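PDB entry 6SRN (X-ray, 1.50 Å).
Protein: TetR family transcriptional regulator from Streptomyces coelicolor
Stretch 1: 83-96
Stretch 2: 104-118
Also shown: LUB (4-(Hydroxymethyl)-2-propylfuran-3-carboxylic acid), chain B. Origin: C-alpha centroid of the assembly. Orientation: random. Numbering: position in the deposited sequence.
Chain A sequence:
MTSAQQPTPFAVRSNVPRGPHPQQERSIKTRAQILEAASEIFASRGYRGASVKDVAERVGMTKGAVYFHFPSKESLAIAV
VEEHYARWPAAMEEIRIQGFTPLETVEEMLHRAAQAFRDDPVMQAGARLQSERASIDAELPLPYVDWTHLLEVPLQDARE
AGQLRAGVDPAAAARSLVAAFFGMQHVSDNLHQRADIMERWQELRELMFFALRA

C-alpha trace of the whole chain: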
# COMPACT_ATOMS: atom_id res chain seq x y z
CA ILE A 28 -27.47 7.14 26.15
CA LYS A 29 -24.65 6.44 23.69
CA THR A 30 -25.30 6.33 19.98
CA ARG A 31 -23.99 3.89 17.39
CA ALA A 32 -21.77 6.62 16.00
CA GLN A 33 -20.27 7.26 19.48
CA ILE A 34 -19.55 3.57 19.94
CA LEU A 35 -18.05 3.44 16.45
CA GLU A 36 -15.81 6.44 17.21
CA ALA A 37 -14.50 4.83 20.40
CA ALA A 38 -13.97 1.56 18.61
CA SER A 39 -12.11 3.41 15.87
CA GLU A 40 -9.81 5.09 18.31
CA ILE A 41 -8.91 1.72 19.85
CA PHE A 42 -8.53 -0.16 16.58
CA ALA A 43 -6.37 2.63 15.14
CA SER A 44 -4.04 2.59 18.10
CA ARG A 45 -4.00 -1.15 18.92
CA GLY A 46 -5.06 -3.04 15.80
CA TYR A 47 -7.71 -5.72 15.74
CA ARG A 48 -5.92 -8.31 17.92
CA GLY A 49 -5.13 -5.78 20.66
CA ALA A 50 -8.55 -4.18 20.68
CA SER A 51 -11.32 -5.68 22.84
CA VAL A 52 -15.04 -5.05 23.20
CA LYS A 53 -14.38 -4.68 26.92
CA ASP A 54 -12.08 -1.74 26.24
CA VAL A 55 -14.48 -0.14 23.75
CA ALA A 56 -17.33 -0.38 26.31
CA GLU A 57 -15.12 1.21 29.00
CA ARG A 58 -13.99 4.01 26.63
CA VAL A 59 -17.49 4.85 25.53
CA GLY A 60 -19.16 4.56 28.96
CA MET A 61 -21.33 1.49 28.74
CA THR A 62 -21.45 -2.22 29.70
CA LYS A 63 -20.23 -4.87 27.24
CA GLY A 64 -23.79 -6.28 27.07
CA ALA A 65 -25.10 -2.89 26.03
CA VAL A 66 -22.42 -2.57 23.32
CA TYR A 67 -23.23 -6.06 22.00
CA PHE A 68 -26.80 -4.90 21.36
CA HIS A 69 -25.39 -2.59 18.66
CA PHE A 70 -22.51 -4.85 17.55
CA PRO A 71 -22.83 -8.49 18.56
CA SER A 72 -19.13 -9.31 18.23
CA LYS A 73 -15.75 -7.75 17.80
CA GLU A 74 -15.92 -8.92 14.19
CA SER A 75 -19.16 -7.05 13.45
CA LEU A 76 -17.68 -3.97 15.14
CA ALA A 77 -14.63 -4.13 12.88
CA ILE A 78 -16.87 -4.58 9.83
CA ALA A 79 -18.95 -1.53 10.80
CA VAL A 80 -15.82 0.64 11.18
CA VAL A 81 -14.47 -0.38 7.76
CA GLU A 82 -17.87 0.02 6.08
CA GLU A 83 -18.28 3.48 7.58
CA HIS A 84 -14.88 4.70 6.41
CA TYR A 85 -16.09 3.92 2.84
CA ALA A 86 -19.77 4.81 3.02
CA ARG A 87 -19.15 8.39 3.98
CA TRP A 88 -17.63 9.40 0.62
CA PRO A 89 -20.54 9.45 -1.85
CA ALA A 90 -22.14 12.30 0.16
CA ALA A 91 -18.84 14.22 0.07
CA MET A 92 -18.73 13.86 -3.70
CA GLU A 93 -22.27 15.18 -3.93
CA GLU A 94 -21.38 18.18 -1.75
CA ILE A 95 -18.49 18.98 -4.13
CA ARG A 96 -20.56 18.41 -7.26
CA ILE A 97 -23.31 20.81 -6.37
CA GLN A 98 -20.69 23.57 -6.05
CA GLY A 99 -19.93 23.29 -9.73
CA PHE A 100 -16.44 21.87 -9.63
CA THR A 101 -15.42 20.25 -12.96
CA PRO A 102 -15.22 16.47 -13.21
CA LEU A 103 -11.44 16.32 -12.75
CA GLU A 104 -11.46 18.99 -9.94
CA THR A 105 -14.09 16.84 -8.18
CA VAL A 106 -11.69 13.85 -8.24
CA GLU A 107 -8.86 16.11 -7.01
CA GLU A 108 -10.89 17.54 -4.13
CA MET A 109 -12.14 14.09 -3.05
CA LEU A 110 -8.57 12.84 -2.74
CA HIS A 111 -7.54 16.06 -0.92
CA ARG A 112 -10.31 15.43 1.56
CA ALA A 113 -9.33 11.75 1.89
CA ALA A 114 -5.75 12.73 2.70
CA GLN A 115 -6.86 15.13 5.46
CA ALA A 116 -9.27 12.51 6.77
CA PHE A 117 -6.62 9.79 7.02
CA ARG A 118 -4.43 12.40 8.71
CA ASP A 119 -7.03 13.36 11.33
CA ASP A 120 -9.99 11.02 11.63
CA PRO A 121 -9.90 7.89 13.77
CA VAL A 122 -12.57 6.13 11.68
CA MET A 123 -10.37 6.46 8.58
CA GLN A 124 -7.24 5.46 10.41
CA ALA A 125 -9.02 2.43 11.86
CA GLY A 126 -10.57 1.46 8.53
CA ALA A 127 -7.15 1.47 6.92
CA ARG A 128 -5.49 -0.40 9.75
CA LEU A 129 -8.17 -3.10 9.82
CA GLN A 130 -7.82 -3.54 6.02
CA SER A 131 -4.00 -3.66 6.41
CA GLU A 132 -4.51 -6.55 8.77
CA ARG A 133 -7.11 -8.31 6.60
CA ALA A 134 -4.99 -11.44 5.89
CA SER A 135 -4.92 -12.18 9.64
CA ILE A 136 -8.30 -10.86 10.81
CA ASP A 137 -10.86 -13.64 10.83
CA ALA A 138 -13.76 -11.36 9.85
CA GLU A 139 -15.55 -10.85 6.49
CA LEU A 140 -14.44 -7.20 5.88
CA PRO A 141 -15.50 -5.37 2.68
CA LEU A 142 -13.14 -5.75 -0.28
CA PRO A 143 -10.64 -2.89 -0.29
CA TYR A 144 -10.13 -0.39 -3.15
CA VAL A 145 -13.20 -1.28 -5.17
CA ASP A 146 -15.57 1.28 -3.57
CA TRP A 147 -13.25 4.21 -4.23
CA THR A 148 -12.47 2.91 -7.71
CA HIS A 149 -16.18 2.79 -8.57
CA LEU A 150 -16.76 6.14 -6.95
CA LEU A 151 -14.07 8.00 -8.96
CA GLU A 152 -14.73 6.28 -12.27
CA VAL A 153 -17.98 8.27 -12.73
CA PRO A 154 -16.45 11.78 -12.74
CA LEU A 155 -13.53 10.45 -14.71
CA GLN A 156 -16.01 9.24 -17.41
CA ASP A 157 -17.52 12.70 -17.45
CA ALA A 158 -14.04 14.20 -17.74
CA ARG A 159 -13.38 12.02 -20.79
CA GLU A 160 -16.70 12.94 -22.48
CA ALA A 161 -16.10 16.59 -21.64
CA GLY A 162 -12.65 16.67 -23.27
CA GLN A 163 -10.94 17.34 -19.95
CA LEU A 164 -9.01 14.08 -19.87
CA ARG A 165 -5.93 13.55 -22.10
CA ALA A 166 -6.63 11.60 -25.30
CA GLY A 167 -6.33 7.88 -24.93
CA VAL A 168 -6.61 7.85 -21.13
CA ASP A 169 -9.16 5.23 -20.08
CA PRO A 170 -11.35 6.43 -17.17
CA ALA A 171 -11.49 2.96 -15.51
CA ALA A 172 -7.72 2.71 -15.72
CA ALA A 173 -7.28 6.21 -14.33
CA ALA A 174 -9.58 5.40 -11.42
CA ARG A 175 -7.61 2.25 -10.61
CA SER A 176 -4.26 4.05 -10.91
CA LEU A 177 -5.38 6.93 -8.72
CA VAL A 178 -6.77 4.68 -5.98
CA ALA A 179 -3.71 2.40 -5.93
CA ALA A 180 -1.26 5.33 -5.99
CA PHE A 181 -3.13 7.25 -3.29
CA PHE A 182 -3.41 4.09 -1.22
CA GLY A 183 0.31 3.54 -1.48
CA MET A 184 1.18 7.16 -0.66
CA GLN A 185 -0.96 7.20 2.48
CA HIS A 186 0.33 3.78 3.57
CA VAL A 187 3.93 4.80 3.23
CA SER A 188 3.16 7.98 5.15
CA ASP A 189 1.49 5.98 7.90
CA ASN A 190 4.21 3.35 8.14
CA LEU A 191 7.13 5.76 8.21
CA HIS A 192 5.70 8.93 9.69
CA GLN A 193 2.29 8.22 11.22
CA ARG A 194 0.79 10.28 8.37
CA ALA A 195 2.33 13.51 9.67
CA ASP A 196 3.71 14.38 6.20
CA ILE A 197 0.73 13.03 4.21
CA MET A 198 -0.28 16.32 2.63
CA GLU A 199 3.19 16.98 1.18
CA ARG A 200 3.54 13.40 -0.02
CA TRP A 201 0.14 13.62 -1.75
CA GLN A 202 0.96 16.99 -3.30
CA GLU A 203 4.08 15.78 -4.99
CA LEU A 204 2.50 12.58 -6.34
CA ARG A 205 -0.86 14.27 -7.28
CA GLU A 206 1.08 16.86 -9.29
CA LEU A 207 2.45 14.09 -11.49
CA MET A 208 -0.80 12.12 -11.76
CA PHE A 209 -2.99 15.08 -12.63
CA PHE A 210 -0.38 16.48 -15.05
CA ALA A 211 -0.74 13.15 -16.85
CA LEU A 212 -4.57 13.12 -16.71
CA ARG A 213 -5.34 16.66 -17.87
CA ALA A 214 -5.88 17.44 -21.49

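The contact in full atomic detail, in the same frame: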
# COMPACT_ATOMS: atom_id res chain seq x y z
N GLU A 83 -18.02 2.08 7.40
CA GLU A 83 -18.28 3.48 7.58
C GLU A 83 -17.22 4.32 6.90
O GLU A 83 -17.52 5.37 6.33
CB GLU A 83 -18.36 3.79 9.08
CG GLU A 83 -18.33 5.25 9.42
CD GLU A 83 -19.36 6.04 8.68
OE1 GLU A 83 -20.45 5.50 8.42
OE2 GLU A 83 -19.07 7.23 8.38
N HIS A 84 -15.97 3.88 6.98
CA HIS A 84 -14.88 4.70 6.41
C HIS A 84 -14.97 4.74 4.88
O HIS A 84 -14.39 5.63 4.27
CB HIS A 84 -13.52 4.26 7.00
CG HIS A 84 -12.59 3.50 6.10
ND1 HIS A 84 -12.84 2.23 5.62
CD2 HIS A 84 -11.35 3.81 5.66
CE1 HIS A 84 -11.81 1.81 4.91
NE2 HIS A 84 -10.89 2.74 4.94
N TYR A 85 -15.73 3.83 4.28
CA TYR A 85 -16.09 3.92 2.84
C TYR A 85 -17.39 4.65 2.56
O TYR A 85 -17.48 5.47 1.60
CB TYR A 85 -16.15 2.54 2.19
CG TYR A 85 -14.88 1.80 2.14
CD1 TYR A 85 -13.71 2.34 1.58
CD2 TYR A 85 -14.81 0.49 2.63
CE1 TYR A 85 -12.53 1.61 1.55
CE2 TYR A 85 -13.64 -0.23 2.58
CZ TYR A 85 -12.49 0.31 2.02
OH TYR A 85 -11.33 -0.44 2.03
N ALA A 86 -18.42 4.38 3.35
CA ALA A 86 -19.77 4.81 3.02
C ALA A 86 -19.96 6.29 3.12
O ALA A 86 -20.91 6.84 2.55
CB ALA A 86 -20.77 4.11 3.92
N ARG A 87 -19.10 6.97 3.86
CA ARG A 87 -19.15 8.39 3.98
C ARG A 87 -18.85 9.25 2.71
O ARG A 87 -19.22 10.39 2.62
CB ARG A 87 -18.28 8.80 5.17
CG ARG A 87 -16.80 8.42 5.07
CD ARG A 87 -16.03 9.00 6.25
NE ARG A 87 -16.55 8.55 7.53
CZ ARG A 87 -16.06 8.96 8.70
NH1 ARG A 87 -15.00 9.76 8.71
NH2 ARG A 87 -16.60 8.55 9.81
N TRP A 88 -18.24 8.65 1.72
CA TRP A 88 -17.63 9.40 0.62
C TRP A 88 -18.56 9.83 -0.52
O TRP A 88 -18.41 10.91 -1.06
CB TRP A 88 -16.34 8.68 0.15
CG TRP A 88 -15.33 8.79 1.23
CD1 TRP A 88 -14.96 7.82 2.10
CD2 TRP A 88 -14.59 9.96 1.59
NE1 TRP A 88 -14.03 8.30 3.00
CE2 TRP A 88 -13.79 9.62 2.73
CE3 TRP A 88 -14.54 11.26 1.10
CZ2 TRP A 88 -13.00 10.54 3.37
CZ3 TRP A 88 -13.73 12.18 1.72
CH2 TRP A 88 -12.93 11.80 2.85
N PRO A 89 -19.56 9.00 -0.86
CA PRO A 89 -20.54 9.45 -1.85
C PRO A 89 -21.19 10.81 -1.52
O PRO A 89 -21.30 11.65 -2.41
CB PRO A 89 -21.57 8.31 -1.87
CG PRO A 89 -20.72 7.10 -1.56
CD PRO A 89 -19.75 7.57 -0.52
N ALA A 90 -21.57 11.02 -0.26
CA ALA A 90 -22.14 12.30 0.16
C ALA A 90 -21.17 13.47 -0.00
O ALA A 90 -21.59 14.57 -0.39
CB ALA A 90 -22.63 12.22 1.60
N ALA A 91 -19.88 13.20 0.24
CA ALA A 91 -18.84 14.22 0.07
C ALA A 91 -18.74 14.58 -1.40
O ALA A 91 -18.61 15.75 -1.78
CB ALA A 91 -17.51 13.70 0.59
N MET A 92 -18.82 13.58 -2.27
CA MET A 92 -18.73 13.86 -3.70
C MET A 92 -19.90 14.68 -4.19
O MET A 92 -19.72 15.58 -5.00
CB MET A 92 -18.54 12.60 -4.54
CG MET A 92 -17.81 12.91 -5.85
SD MET A 92 -17.13 11.45 -6.67
CE MET A 92 -18.67 10.98 -7.36
N GLU A 93 -21.08 14.40 -3.62
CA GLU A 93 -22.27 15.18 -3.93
C GLU A 93 -22.13 16.61 -3.46
O GLU A 93 -22.51 17.52 -4.16
CB GLU A 93 -23.52 14.51 -3.33
CG GLU A 93 -24.85 15.19 -3.69
CD GLU A 93 -25.19 15.12 -5.18
OE1 GLU A 93 -24.46 14.49 -5.99
OE2 GLU A 93 -26.21 15.74 -5.56
N GLU A 94 -21.58 16.81 -2.27
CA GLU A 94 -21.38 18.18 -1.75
C GLU A 94 -20.46 19.00 -2.69
O GLU A 94 -20.67 20.18 -2.92
CB GLU A 94 -20.76 18.06 -0.35
CG GLU A 94 -20.49 19.36 0.38
CD GLU A 94 -19.75 19.10 1.68
OE1 GLU A 94 -20.10 18.13 2.39
OE2 GLU A 94 -18.80 19.86 1.98
N ILE A 95 -19.43 18.34 -3.22
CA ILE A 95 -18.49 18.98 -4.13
C ILE A 95 -19.13 19.27 -5.50
O ILE A 95 -19.00 20.34 -6.11
CB ILE A 95 -17.23 18.10 -4.28
CG1 ILE A 95 -16.45 18.06 -2.96
CG2 ILE A 95 -16.34 18.65 -5.38
CD1 ILE A 95 -15.53 16.88 -2.82
N ARG A 96 -19.89 18.30 -5.97
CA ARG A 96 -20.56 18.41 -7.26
C ARG A 96 -21.51 19.60 -7.33
O ARG A 96 -21.51 20.34 -8.32
CB ARG A 96 -21.36 17.13 -7.55
CG ARG A 96 -21.99 17.12 -8.93
CD ARG A 96 -22.97 15.95 -9.10
NE ARG A 96 -24.19 16.14 -8.34
CZ ARG A 96 -25.19 16.93 -8.73
NH1 ARG A 96 -25.12 17.59 -9.89
NH2 ARG A 96 -26.29 17.06 -7.97
N GLU A 104 -11.61 18.27 -11.24
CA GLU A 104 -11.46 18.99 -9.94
C GLU A 104 -12.22 18.28 -8.83
O GLU A 104 -11.80 18.32 -7.69
CB GLU A 104 -12.05 20.38 -10.06
CG GLU A 104 -11.13 21.32 -10.80
CD GLU A 104 -11.77 22.68 -10.93
OE1 GLU A 104 -13.04 22.73 -10.94
OE2 GLU A 104 -11.05 23.68 -10.93
N THR A 105 -13.31 17.60 -9.16
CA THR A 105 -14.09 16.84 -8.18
C THR A 105 -13.23 15.68 -7.69
O THR A 105 -13.15 15.43 -6.46
CB THR A 105 -15.41 16.34 -8.79
OG1 THR A 105 -16.23 17.49 -9.13
CG2 THR A 105 -16.17 15.40 -7.88
N VAL A 106 -12.61 14.96 -8.61
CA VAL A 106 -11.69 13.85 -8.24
C VAL A 106 -10.54 14.39 -7.37
O VAL A 106 -10.22 13.83 -6.31
CB VAL A 106 -11.12 13.17 -9.47
CG1 VAL A 106 -10.13 12.08 -9.11
CG2 VAL A 106 -12.21 12.57 -10.35
N GLU A 107 -9.92 15.50 -7.78
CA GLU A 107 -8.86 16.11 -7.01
C GLU A 107 -9.30 16.44 -5.58
O GLU A 107 -8.56 16.13 -4.62
CB GLU A 107 -8.37 17.39 -7.65
CG GLU A 107 -7.53 17.25 -8.87
CD GLU A 107 -7.08 18.66 -9.21
OE1 GLU A 107 -6.19 19.21 -8.46
OE2 GLU A 107 -7.70 19.22 -10.11
N GLU A 108 -10.46 17.08 -5.44
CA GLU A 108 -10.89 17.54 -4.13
C GLU A 108 -11.28 16.34 -3.25
O GLU A 108 -11.07 16.36 -2.02
CB GLU A 108 -12.01 18.56 -4.22
CG GLU A 108 -12.49 19.07 -2.88
CD GLU A 108 -11.46 19.71 -1.96
OE1 GLU A 108 -10.35 20.07 -2.41
OE2 GLU A 108 -11.81 19.86 -0.76
N MET A 109 -11.87 15.30 -3.84
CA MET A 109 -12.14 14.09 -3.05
C MET A 109 -10.88 13.51 -2.44
O MET A 109 -10.86 13.12 -1.27
CB MET A 109 -12.83 13.05 -3.93
CG MET A 109 -14.26 13.43 -4.23
SD MET A 109 -15.34 13.23 -2.83
CE MET A 109 -15.42 11.44 -2.73
N LEU A 110 -9.82 13.44 -3.23
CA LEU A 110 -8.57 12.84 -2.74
C LEU A 110 -7.87 13.79 -1.73
O LEU A 110 -7.27 13.34 -0.75
CB LEU A 110 -7.64 12.41 -3.90
CG LEU A 110 -8.25 11.28 -4.74
CD1 LEU A 110 -7.41 11.11 -6.00
CD2 LEU A 110 -8.31 9.96 -3.97
N HIS A 111 -7.98 15.09 -1.93
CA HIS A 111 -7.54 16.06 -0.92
C HIS A 111 -8.24 15.80 0.40
O HIS A 111 -7.60 15.70 1.45
CB HIS A 111 -7.90 17.45 -1.46
CG HIS A 111 -7.54 18.60 -0.58
ND1 HIS A 111 -8.12 19.84 -0.75
CD2 HIS A 111 -6.77 18.70 0.52
CE1 HIS A 111 -7.62 20.68 0.16
NE2 HIS A 111 -6.78 20.01 0.93
N ARG A 112 -9.56 15.68 0.36
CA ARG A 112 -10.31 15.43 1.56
C ARG A 112 -9.96 14.07 2.19
O ARG A 112 -9.88 13.94 3.41
CB ARG A 112 -11.82 15.54 1.24
CG ARG A 112 -12.28 16.96 1.07
CD ARG A 112 -13.77 17.07 0.89
NE ARG A 112 -14.09 18.43 0.46
CZ ARG A 112 -15.30 18.97 0.45
NH1 ARG A 112 -16.35 18.27 0.84
NH2 ARG A 112 -15.44 20.23 0.03
N ALA A 113 -9.75 13.04 1.36
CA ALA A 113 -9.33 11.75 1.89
C ALA A 113 -8.02 11.87 2.60
O ALA A 113 -7.84 11.22 3.65
CB ALA A 113 -9.21 10.74 0.78
N ALA A 114 -7.06 12.61 2.05
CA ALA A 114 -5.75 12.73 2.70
C ALA A 114 -5.84 13.38 4.08
O ALA A 114 -5.26 12.89 5.06
CB ALA A 114 -4.80 13.50 1.80
N GLN A 115 -6.64 14.46 4.18
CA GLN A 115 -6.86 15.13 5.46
C GLN A 115 -7.56 14.19 6.43
O GLN A 115 -7.32 14.19 7.62
CB GLN A 115 -7.80 16.34 5.26
CG GLN A 115 -7.21 17.47 4.51
CD GLN A 115 -8.24 18.57 4.27
OE1 GLN A 115 -9.28 18.33 3.66
NE2 GLN A 115 -8.04 19.71 4.87
N ALA A 116 -8.48 13.37 5.89
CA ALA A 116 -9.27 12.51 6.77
C ALA A 116 -8.41 11.36 7.34
O ALA A 116 -8.54 10.99 8.50
CB ALA A 116 -10.48 11.98 6.04
N PHE A 117 -7.57 10.76 6.48
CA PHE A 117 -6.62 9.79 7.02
C PHE A 117 -5.67 10.44 8.02
O PHE A 117 -5.28 9.82 9.02
CB PHE A 117 -5.83 9.10 5.90
CG PHE A 117 -6.60 8.02 5.17
CD1 PHE A 117 -6.99 6.85 5.83
CD2 PHE A 117 -6.90 8.14 3.82
CE1 PHE A 117 -7.67 5.86 5.11
CE2 PHE A 117 -7.58 7.15 3.14
CZ PHE A 117 -7.97 6.00 3.78
N ARG A 118 -5.29 11.69 7.78
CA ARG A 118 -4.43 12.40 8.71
C ARG A 118 -5.05 12.60 10.10
O ARG A 118 -4.36 12.38 11.11
CB ARG A 118 -4.04 13.76 8.14
CG ARG A 118 -2.91 14.47 8.89
CD ARG A 118 -2.72 15.91 8.44
NE ARG A 118 -3.98 16.63 8.71
CZ ARG A 118 -4.42 17.71 8.07
NH1 ARG A 118 -3.71 18.32 7.14
NH2 ARG A 118 -5.62 18.18 8.34
C2 LUB B . -7.66 3.67 0.30
C4 LUB B . -7.64 2.14 1.93
C5 LUB B . -6.75 3.07 2.25
C6 LUB B . -7.69 4.37 -1.00
O11 LUB B . -9.77 2.21 -1.05
C9 LUB B . -9.22 1.69 -0.05
O10 LUB B . -9.53 0.50 0.35
C3 LUB B . -8.19 2.39 0.69
C12 LUB B . -8.01 1.05 2.93
O13 LUB B . -7.90 -0.24 2.29
O1 LUB B . -6.63 3.99 1.19
C7 LUB B . -8.44 5.70 -0.78
C8 LUB B . -8.60 6.48 -2.06
O HOH W 1 -17.51 21.89 0.08

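The helix carrying Met92 and Ile95 crosses the helix that runs through all of 104-118, with 132° between their N-to-C directions and axes 9.9 Å apart at closest approach; the two stretches bury 644 Å² in total. Trp88, Ile95, Thr105 and Met109 are buried, which suits the apolar side chains among them. Two reciprocal knobs define the packing. Met109, all three chi angles m, curls into the hollow formed by Trp88, Ala91, Met92 and Ile95: its SD lies 3.5 Å from Met92 N and 3.7 Å from Ile95 CD1, and its CE 3.5 Å from Trp88 O. Ala91 adds only a methyl to the wall of the hollow: its CB is 4.1 Å and its C 3.9 Å from Met109 SD. In return, Ile95 points toward the second helix and sits among Thr105, Glu108, Met109 and Arg112, with CD1 3.7 Å from Glu108 CG.

Arg112 combines apolar and charged contacts. Ile95 CG1 lies over one face of the guanidinium, 3.7 Å from Arg112 CZ, while Glu94 OE2 lies at its edge, 3.1 Å from Arg112 NH1, in a salt bridge whose hydrogen bond is weak (146°). Glu108 OE2 accepts from Arg112 NE at 3.0 Å in a salt bridge within the second stretch, and a water bridges Glu94 OE2 and Arg112 NH2.

Farther along, the broad indole of Trp88 meets two alanine methyls, CZ2 lying 3.9 Å from Ala116 CB and CH2 4.4 Å from Ala113 CB; Trp88 CH2 also touches the backbone, 3.7 Å from Ala113 N. At the ligand end, His84 CD2 approaches Phe117 CE1 at 4.2 Å.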